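Lactate utilization protein C (Deinococcus radiodurans, PDB 2G40) may function in L-lactate utilization as a homodimeric member of the LutC/YkgG family. Local coordinates at residues A133-I143 with T174-V182; L122-A133 with Q150-F161. One frame throughout, in Å; residues are numbered along the deposited sequence.

Contact 1: residues A133-I143 with T174-V182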
loop_
_atom_site.group_PDB
_atom_site.type_symbol
_atom_site.label_atom_id
_atom_site.label_comp_id
_atom_site.label_asym_id
_atom_site.label_seq_id
_atom_site.Cartn_x
_atom_site.Cartn_y
_atom_site.Cartn_z
ATOM N N ALA A 133 1.371 11.976 -0.643
ATOM C CA ALA A 133 2.375 12.410 0.314
ATOM C C ALA A 133 3.589 13.008 -0.384
ATOM O O ALA A 133 4.096 14.078 0.014
ATOM C CB ALA A 133 2.793 11.272 1.214
ATOM N N VAL A 134 4.049 12.302 -1.413
ATOM C CA VAL A 134 5.239 12.680 -2.182
ATOM C C VAL A 134 5.247 11.886 -3.476
ATOM O O VAL A 134 4.598 10.837 -3.581
ATOM C CB VAL A 134 6.548 12.443 -1.375
ATOM C CG1 VAL A 134 6.800 10.951 -1.168
ATOM C CG2 VAL A 134 7.741 13.156 -2.040
ATOM N N ALA A 135 5.943 12.405 -4.485
ATOM C CA ALA A 135 6.135 11.663 -5.714
ATOM C C ALA A 135 7.607 11.690 -6.043
ATOM O O ALA A 135 8.306 12.629 -5.700
ATOM C CB ALA A 135 5.354 12.269 -6.867
ATOM N N ILE A 136 8.055 10.636 -6.704
ATOM C CA ILE A 136 9.457 10.479 -7.055
ATOM C C ILE A 136 9.584 10.404 -8.569
ATOM O O ILE A 136 8.997 9.532 -9.239
ATOM C CB ILE A 136 10.036 9.216 -6.419
ATOM C CG1 ILE A 136 9.894 9.254 -4.898
ATOM C CG2 ILE A 136 11.488 9.056 -6.814
ATOM C CD1 ILE A 136 9.833 7.870 -4.299
ATOM N N SER A 137 10.366 11.327 -9.112
ATOM C CA SER A 137 10.494 11.434 -10.551
ATOM C C SER A 137 11.206 10.248 -11.180
ATOM O O SER A 137 10.783 9.767 -12.219
ATOM C CB SER A 137 11.165 12.743 -10.949
ATOM O OG SER A 137 12.554 12.768 -10.686
ATOM N N GLU A 138 12.274 9.764 -10.546
ATOM C CA GLU A 138 13.124 8.741 -11.185
ATOM C C GLU A 138 12.385 7.445 -11.486
ATOM O O GLU A 138 12.662 6.788 -12.491
ATOM C CB GLU A 138 14.412 8.474 -10.379
ATOM C CG GLU A 138 14.246 7.802 -9.023
ATOM C CD GLU A 138 15.576 7.439 -8.370
ATOM O OE1 GLU A 138 16.587 7.338 -9.092
ATOM O OE2 GLU A 138 15.619 7.243 -7.138
ATOM N N THR A 139 11.423 7.100 -10.631
ATOM C CA THR A 139 10.665 5.865 -10.777
ATOM C C THR A 139 9.200 6.105 -11.089
ATOM O O THR A 139 8.449 5.161 -11.223
ATOM C CB THR A 139 10.811 5.004 -9.520
ATOM O OG1 THR A 139 10.454 5.762 -8.367
ATOM C CG2 THR A 139 12.229 4.525 -9.382
ATOM N N GLY A 140 8.785 7.364 -11.223
ATOM C CA GLY A 140 7.380 7.665 -11.483
ATOM C C GLY A 140 6.514 7.117 -10.376
ATOM O O GLY A 140 5.473 6.481 -10.626
ATOM N N THR A 141 6.967 7.310 -9.143
ATOM C CA THR A 141 6.266 6.779 -7.965
ATOM C C THR A 141 5.441 7.822 -7.282
ATOM O O THR A 141 5.900 8.943 -7.077
ATOM C CB THR A 141 7.266 6.262 -6.911
ATOM O OG1 THR A 141 8.029 5.199 -7.473
ATOM C CG2 THR A 141 6.548 5.758 -5.635
ATOM N N ILE A 142 4.236 7.437 -6.891
ATOM C CA ILE A 142 3.447 8.275 -6.062
ATOM C C ILE A 142 3.269 7.505 -4.761
ATOM O O ILE A 142 2.864 6.332 -4.747
ATOM C CB ILE A 142 2.111 8.627 -6.703
ATOM C CG1 ILE A 142 2.324 9.506 -7.943
ATOM C CG2 ILE A 142 1.249 9.341 -5.694
ATOM C CD1 ILE A 142 1.117 9.603 -8.843
ATOM N N ILE A 143 3.602 8.170 -3.668
ATOM C CA ILE A 143 3.397 7.589 -2.350
ATOM C C ILE A 143 2.213 8.255 -1.663
ATOM O O ILE A 143 2.143 9.487 -1.557
ATOM C CB ILE A 143 4.614 7.756 -1.450
ATOM C CG1 ILE A 143 5.853 7.113 -2.086
ATOM C CG2 ILE A 143 4.311 7.143 -0.040
ATOM C CD1 ILE A 143 7.182 7.422 -1.370
ATOM N N THR A 174 14.713 11.613 -6.261
ATOM C CA THR A 174 15.204 10.291 -5.923
ATOM C C THR A 174 14.324 9.596 -4.893
ATOM O O THR A 174 13.648 10.243 -4.086
ATOM C CB THR A 174 16.624 10.385 -5.346
ATOM O OG1 THR A 174 16.583 11.168 -4.142
ATOM C CG2 THR A 174 17.580 11.030 -6.356
ATOM N N VAL A 175 14.376 8.270 -4.910
ATOM C CA VAL A 175 13.713 7.449 -3.910
ATOM C C VAL A 175 14.158 7.833 -2.493
ATOM O O VAL A 175 13.332 7.965 -1.596
ATOM C CB VAL A 175 13.951 5.947 -4.194
ATOM C CG1 VAL A 175 13.480 5.096 -3.042
ATOM C CG2 VAL A 175 13.231 5.524 -5.468
ATOM N N ARG A 176 15.459 8.045 -2.313
ATOM C CA ARG A 176 16.007 8.509 -1.041
ATOM C C ARG A 176 15.267 9.731 -0.488
ATOM O O ARG A 176 14.877 9.752 0.678
ATOM C CB ARG A 176 17.494 8.823 -1.200
ATOM N N GLU A 177 15.062 10.737 -1.334
ATOM C CA GLU A 177 14.350 11.950 -0.930
ATOM C C GLU A 177 12.878 11.666 -0.632
ATOM O O GLU A 177 12.280 12.258 0.279
ATOM C CB GLU A 177 14.429 13.003 -2.024
ATOM C CG GLU A 177 15.795 13.549 -2.290
ATOM C CD GLU A 177 15.809 14.309 -3.597
ATOM O OE1 GLU A 177 15.440 15.506 -3.585
ATOM O OE2 GLU A 177 16.148 13.686 -4.630
ATOM N N GLY A 178 12.295 10.775 -1.424
ATOM C CA GLY A 178 10.890 10.395 -1.266
ATOM C C GLY A 178 10.657 9.783 0.100
ATOM O O GLY A 178 9.690 10.101 0.775
ATOM N N VAL A 179 11.574 8.917 0.499
ATOM C CA VAL A 179 11.494 8.239 1.793
ATOM C C VAL A 179 11.686 9.225 2.938
ATOM O O VAL A 179 10.955 9.186 3.936
ATOM C CB VAL A 179 12.537 7.129 1.868
ATOM C CG1 VAL A 179 12.589 6.523 3.253
ATOM C CG2 VAL A 179 12.207 6.062 0.837
ATOM N N GLU A 180 12.664 10.111 2.784
ATOM C CA GLU A 180 12.860 11.205 3.731
ATOM C C GLU A 180 11.567 11.993 3.939
ATOM O O GLU A 180 11.250 12.370 5.064
ATOM C CB GLU A 180 13.982 12.145 3.269
ATOM C CG GLU A 180 15.352 11.501 3.178
ATOM N N ALA A 181 10.820 12.220 2.857
ATOM C CA ALA A 181 9.590 13.006 2.915
ATOM C C ALA A 181 8.503 12.301 3.682
ATOM O O ALA A 181 7.652 12.950 4.265
ATOM C CB ALA A 181 9.085 13.318 1.525
ATOM N N VAL A 182 8.493 10.972 3.640
ATOM C CA VAL A 182 7.450 10.200 4.330
ATOM C C VAL A 182 7.942 9.530 5.614
ATOM O O VAL A 182 7.186 8.816 6.261
ATOM C CB VAL A 182 6.806 9.144 3.410
ATOM C CG1 VAL A 182 6.091 9.818 2.262
ATOM C CG2 VAL A 182 7.822 8.138 2.894
#

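Contact 2: residues L122-A133 with Q150-F161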
loop_
_atom_site.group_PDB
_atom_site.type_symbol
_atom_site.label_atom_id
_atom_site.label_comp_id
_atom_site.label_asym_id
_atom_site.label_seq_id
_atom_site.Cartn_x
_atom_site.Cartn_y
_atom_site.Cartn_z
ATOM N N LEU A 122 -17.791 1.384 -3.289
ATOM C CA LEU A 122 -16.485 1.727 -3.881
ATOM C C LEU A 122 -16.330 1.181 -5.294
ATOM O O LEU A 122 -15.771 1.836 -6.170
ATOM C CB LEU A 122 -15.360 1.183 -3.021
ATOM C CG LEU A 122 -15.291 1.870 -1.668
ATOM C CD1 LEU A 122 -14.324 1.142 -0.795
ATOM C CD2 LEU A 122 -14.892 3.323 -1.863
ATOM N N ASP A 123 -16.814 -0.036 -5.504
ATOM C CA ASP A 123 -16.705 -0.660 -6.817
ATOM C C ASP A 123 -17.597 0.049 -7.838
ATOM O O ASP A 123 -17.255 0.120 -9.019
ATOM C CB ASP A 123 -17.048 -2.146 -6.723
ATOM C CG ASP A 123 -16.783 -2.874 -8.006
ATOM O OD1 ASP A 123 -15.642 -2.797 -8.496
ATOM O OD2 ASP A 123 -17.714 -3.511 -8.536
ATOM N N ARG A 124 -18.718 0.607 -7.382
ATOM C CA ARG A 124 -19.657 1.280 -8.279
ATOM C C ARG A 124 -19.292 2.742 -8.574
ATOM O O ARG A 124 -19.779 3.320 -9.544
ATOM C CB ARG A 124 -21.074 1.170 -7.722
ATOM C CG ARG A 124 -21.665 -0.233 -7.943
ATOM C CD ARG A 124 -22.882 -0.526 -7.053
ATOM N N ALA A 125 -18.428 3.319 -7.748
ATOM C CA ALA A 125 -17.962 4.678 -7.937
ATOM C C ALA A 125 -17.209 4.741 -9.262
ATOM O O ALA A 125 -16.620 3.745 -9.693
ATOM C CB ALA A 125 -17.054 5.082 -6.767
ATOM N N ASP A 126 -17.230 5.895 -9.914
ATOM C CA ASP A 126 -16.535 6.050 -11.193
ATOM C C ASP A 126 -15.057 6.318 -10.981
ATOM O O ASP A 126 -14.221 5.893 -11.777
ATOM C CB ASP A 126 -17.162 7.173 -12.022
ATOM C CG ASP A 126 -18.558 6.832 -12.513
ATOM O OD1 ASP A 126 -18.798 5.657 -12.863
ATOM O OD2 ASP A 126 -19.420 7.745 -12.581
ATOM N N ALA A 127 -14.732 7.015 -9.894
ATOM C CA ALA A 127 -13.377 7.448 -9.657
ATOM C C ALA A 127 -13.187 7.755 -8.177
ATOM O O ALA A 127 -14.149 7.912 -7.422
ATOM C CB ALA A 127 -13.067 8.699 -10.491
ATOM N N VAL A 128 -11.926 7.828 -7.788
ATOM C CA VAL A 128 -11.529 8.365 -6.510
ATOM C C VAL A 128 -10.542 9.489 -6.799
ATOM O O VAL A 128 -9.706 9.387 -7.698
ATOM C CB VAL A 128 -10.892 7.282 -5.608
ATOM C CG1 VAL A 128 -9.645 6.605 -6.273
ATOM C CG2 VAL A 128 -10.555 7.863 -4.243
ATOM N N LEU A 129 -10.646 10.544 -6.003
ATOM C CA LEU A 129 -9.817 11.723 -6.137
ATOM C C LEU A 129 -8.971 11.816 -4.884
ATOM O O LEU A 129 -9.506 11.780 -3.779
ATOM C CB LEU A 129 -10.699 12.968 -6.260
ATOM C CG LEU A 129 -9.975 14.313 -6.177
ATOM C CD1 LEU A 129 -9.047 14.474 -7.368
ATOM C CD2 LEU A 129 -10.932 15.453 -6.092
ATOM N N THR A 130 -7.648 11.880 -5.041
ATOM C CA THR A 130 -6.770 12.008 -3.883
ATOM C C THR A 130 -5.625 12.956 -4.137
ATOM O O THR A 130 -5.255 13.230 -5.278
ATOM C CB THR A 130 -6.103 10.659 -3.430
ATOM O OG1 THR A 130 -5.010 10.331 -4.312
ATOM C CG2 THR A 130 -7.090 9.522 -3.391
ATOM N N GLY A 131 -5.059 13.420 -3.032
ATOM C CA GLY A 131 -3.725 13.999 -3.027
ATOM C C GLY A 131 -2.714 12.877 -2.879
ATOM O O GLY A 131 -2.990 11.707 -3.164
ATOM N N CYS A 132 -1.526 13.231 -2.436
ATOM C CA CYS A 132 -0.510 12.234 -2.114
ATOM C C CYS A 132 0.422 12.797 -1.076
ATOM O O CYS A 132 0.269 13.965 -0.669
ATOM C CB CYS A 132 0.286 11.859 -3.334
ATOM S SG CYS A 132 1.225 13.205 -4.079
ATOM N N ALA A 133 1.371 11.976 -0.643
ATOM C CA ALA A 133 2.375 12.410 0.314
ATOM C C ALA A 133 3.589 13.008 -0.384
ATOM O O ALA A 133 4.096 14.078 0.014
ATOM C CB ALA A 133 2.793 11.272 1.214
ATOM N N GLN A 150 -6.312 11.823 1.238
ATOM C CA GLN A 150 -6.053 10.596 0.533
ATOM C C GLN A 150 -6.994 9.476 0.933
ATOM O O GLN A 150 -7.342 8.611 0.119
ATOM C CB GLN A 150 -4.627 10.172 0.829
ATOM C CG GLN A 150 -3.621 11.079 0.212
ATOM C CD GLN A 150 -2.319 10.935 0.903
ATOM O OE1 GLN A 150 -1.677 9.906 0.781
ATOM N NE2 GLN A 150 -1.947 11.929 1.680
ATOM N N GLY A 151 -7.396 9.483 2.194
ATOM C CA GLY A 151 -8.346 8.515 2.697
ATOM C C GLY A 151 -7.749 7.165 2.967
ATOM O O GLY A 151 -6.571 6.914 2.697
ATOM N N ARG A 152 -8.579 6.273 3.489
ATOM C CA ARG A 152 -8.110 4.926 3.841
ATOM C C ARG A 152 -7.692 4.144 2.611
ATOM O O ARG A 152 -8.019 4.506 1.492
ATOM C CB ARG A 152 -9.167 4.169 4.642
ATOM C CG ARG A 152 -10.444 3.881 3.871
ATOM C CD ARG A 152 -11.580 3.512 4.794
ATOM N NE ARG A 152 -12.848 3.568 4.113
ATOM C CZ ARG A 152 -13.503 2.515 3.631
ATOM N NH1 ARG A 152 -13.097 1.268 3.862
ATOM N NH2 ARG A 152 -14.633 2.708 2.989
ATOM N N ARG A 153 -6.987 3.047 2.847
ATOM C CA ARG A 153 -6.389 2.282 1.763
ATOM C C ARG A 153 -7.415 1.792 0.749
ATOM O O ARG A 153 -7.138 1.781 -0.434
ATOM C CB ARG A 153 -5.570 1.140 2.338
ATOM C CG ARG A 153 -4.319 1.643 3.040
ATOM C CD ARG A 153 -3.265 0.585 3.102
ATOM N NE ARG A 153 -3.505 -0.311 4.206
ATOM C CZ ARG A 153 -3.376 -1.639 4.173
ATOM N NH1 ARG A 153 -3.030 -2.299 3.068
ATOM N NH2 ARG A 153 -3.618 -2.313 5.286
ATOM N N ALA A 154 -8.610 1.438 1.212
ATOM C CA ALA A 154 -9.618 0.887 0.318
ATOM C C ALA A 154 -10.007 1.854 -0.788
ATOM O O ALA A 154 -10.370 1.416 -1.861
ATOM C CB ALA A 154 -10.864 0.475 1.088
ATOM N N LEU A 155 -9.958 3.155 -0.508
ATOM C CA LEU A 155 -10.464 4.161 -1.440
ATOM C C LEU A 155 -9.644 4.246 -2.710
ATOM O O LEU A 155 -10.168 4.618 -3.750
ATOM C CB LEU A 155 -10.479 5.538 -0.792
ATOM C CG LEU A 155 -11.334 5.768 0.440
ATOM C CD1 LEU A 155 -11.448 7.268 0.686
ATOM C CD2 LEU A 155 -12.686 5.145 0.282
ATOM N N SER A 156 -8.362 3.929 -2.627
ATOM C CA SER A 156 -7.491 3.959 -3.802
ATOM C C SER A 156 -7.168 2.549 -4.298
ATOM O O SER A 156 -6.390 2.372 -5.234
ATOM C CB SER A 156 -6.218 4.762 -3.501
ATOM O OG SER A 156 -5.653 4.412 -2.242
ATOM N N LEU A 157 -7.791 1.541 -3.707
ATOM C CA LEU A 157 -7.596 0.186 -4.171
ATOM C C LEU A 157 -8.766 -0.348 -4.958
ATOM O O LEU A 157 -8.579 -1.025 -5.952
ATOM C CB LEU A 157 -7.343 -0.760 -3.000
ATOM C CG LEU A 157 -7.151 -2.209 -3.483
ATOM C CD1 LEU A 157 -5.830 -2.342 -4.239
ATOM C CD2 LEU A 157 -7.227 -3.189 -2.364
ATOM N N ILE A 158 -9.972 -0.090 -4.470
ATOM C CA ILE A 158 -11.175 -0.702 -5.024
ATOM C C ILE A 158 -11.746 0.021 -6.254
ATOM O O ILE A 158 -12.110 -0.629 -7.240
ATOM C CB ILE A 158 -12.269 -0.853 -3.939
ATOM C CG1 ILE A 158 -11.719 -1.614 -2.719
ATOM C CG2 ILE A 158 -13.498 -1.552 -4.511
ATOM C CD1 ILE A 158 -11.178 -2.982 -3.034
ATOM N N PRO A 159 -11.858 1.374 -6.206
ATOM C CA PRO A 159 -12.361 2.012 -7.425
ATOM C C PRO A 159 -11.399 1.818 -8.606
ATOM O O PRO A 159 -10.205 1.633 -8.405
ATOM C CB PRO A 159 -12.434 3.500 -7.041
ATOM C CG PRO A 159 -12.492 3.488 -5.549
ATOM C CD PRO A 159 -11.599 2.365 -5.161
ATOM N N ASP A 160 -11.918 1.877 -9.820
ATOM C CA ASP A 160 -11.124 1.504 -10.991
ATOM C C ASP A 160 -10.363 2.639 -11.647
ATOM O O ASP A 160 -9.566 2.396 -12.547
ATOM C CB ASP A 160 -12.034 0.867 -12.004
ATOM C CG ASP A 160 -11.295 -0.026 -12.981
ATOM O OD1 ASP A 160 -10.374 -0.760 -12.570
ATOM O OD2 ASP A 160 -11.678 -0.010 -14.154
ATOM N N PHE A 161 -10.602 3.870 -11.214
ATOM C CA PHE A 161 -10.013 5.048 -11.809
ATOM C C PHE A 161 -9.607 5.966 -10.682
ATOM O O PHE A 161 -10.441 6.335 -9.870
ATOM C CB PHE A 161 -11.027 5.747 -12.713
ATOM C CG PHE A 161 -10.553 7.050 -13.340
ATOM C CD1 PHE A 161 -9.222 7.307 -13.607
ATOM C CD2 PHE A 161 -11.493 8.003 -13.702
ATOM C CE1 PHE A 161 -8.822 8.509 -14.211
ATOM C CE2 PHE A 161 -11.104 9.193 -14.307
ATOM C CZ PHE A 161 -9.787 9.441 -14.563
HETATM O O HOH W 1 -14.822 1.676 -9.851
HETATM O O HOH W 2 -14.137 -0.797 -9.341
#

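Contact 1: residues A133-I143 with T174-V182
Ile136 and Val134, two residues apart on strand 134-136, push their side chains into the near side of helix 175-182, which runs almost exactly antiparallel to the strand (171°) with the axes 7.9 Å apart. The hollow they fill is made by Gly178. Ile136 CG1 lies 3.9 Å from Gly178 CA, and a beta carbon on that residue would collide with Ile136 CD1. The other branch of Ile136, CG2, stands opposite the backbone N (chi1 -58°) and nestles against the Thr174-Val175 peptide, 3.5 Å from Val175 N. Val134 forks over the next turn: CG1 butts against Gly178 O and Val182 CG1, 3.6 Å from the former, while CG2 rests 3.8 Å from Ala181 CB. Val182 is the returning bump. Its CG1 drops into a shallow pocket walled by Ala133 CB, Val134 CG1 and, from the second arm of the hairpin, Ile143 CG2 at 4.0 Å; Val134 and Val182 cross at about a right angle. In the hairpin's turn, Thr139 packs against Val175 CG2. Beyond the hairpin, strand 192-196 lends Trp194 to Ile143 and Val179, and Val175 and Val179 touch Val179 of the second subunit. The polar end lies at the start of the helix, where Thr174 and Glu177 form a capping box. In one of two conformers, Glu138 OE2 accepts a nearly straight bond from Val175 N (2.8 Å, 168°), met on its anti side but tilted out of the carboxylate plane. In that conformer the helix dipole would probably stabilise the carboxylate, so the apolar seam ends in a directional bond the helix end may favour.

Contact 2: residues L122-A133 with Q150-F161
Leu122 and Leu155 meet at the apolar centre, CD2 to CD2 at 3.6 Å, where Leu122 and Val128 press against the turns of 154-159. Leu122 spreads its other atoms: CD1 reaches Ala154 CB and, in one of the two conformers of Ile158, CB lies against Ile158 CG2, the branch that chi1 of -54° sets opposite the Ile158 backbone N. Val128 straddles the Leu155 carbonyl, with CB, CG1 and CG2 each 3.3 Å from Leu155 O; this buried oxygen has no hydrogen-bonding partner in the model. Pro159 fills the angle between Leu122 and Val128, its CG 4.1 Å from Val128 CB and close to Leu122 O. Farther out, the Phe161 ring receives Asp126 O in plane at its edge, and its CD2 sits 3.6 Å from Ala127 CB. Val128 N donates to Phe161 O at 3.0 Å, where strands 127-130 and 161-167 begin to pair. Two waters finish this side: one joins Asp123 O and Ala125 O to Asp160 N, the other links Asp123 OD1 to Ile158 O. At the far end the extended Gln150 lies along 131-133, CG 3.5 Å from Gly131 O, while its OE1 takes the backbone N-H groups of Asp145 and His146. An alanine in place of Gln150 would probably leave those two amides without their acceptor and open a gap beside Gly131 and Cys132. Arg152, near Leu122, is salt-bridged to Asp113 and bonds Val212 O of the second subunit. The contact thus packs the loop before strand 161-167 onto helix 119-124 and strand 127-130 of the parallel sheet, with Ile94 of strand 92-94 against Leu122 and Pro159.

From the N terminus, helix 119-124 and strand 127-130 open contact 2, and the chain passes through the shared Ala133 into the hairpin of contact 1. It then returns along 150-161, closing contact 2 over a loop of chain that includes the hairpin, and runs through strand 161-167 before helix 175-187 closes contact 1. The segments alternate, so the two closures cross instead of nesting. Contact 2 belongs to the parallel sheet, whereas contact 1 holds a helix to the smaller mixed sheet; their centres lie about 20 Å apart, on opposite sides of the chain's centre. They touch where Cys132 CB packs on Ile142 CG2 (3.6 Å), and both reach the second subunit.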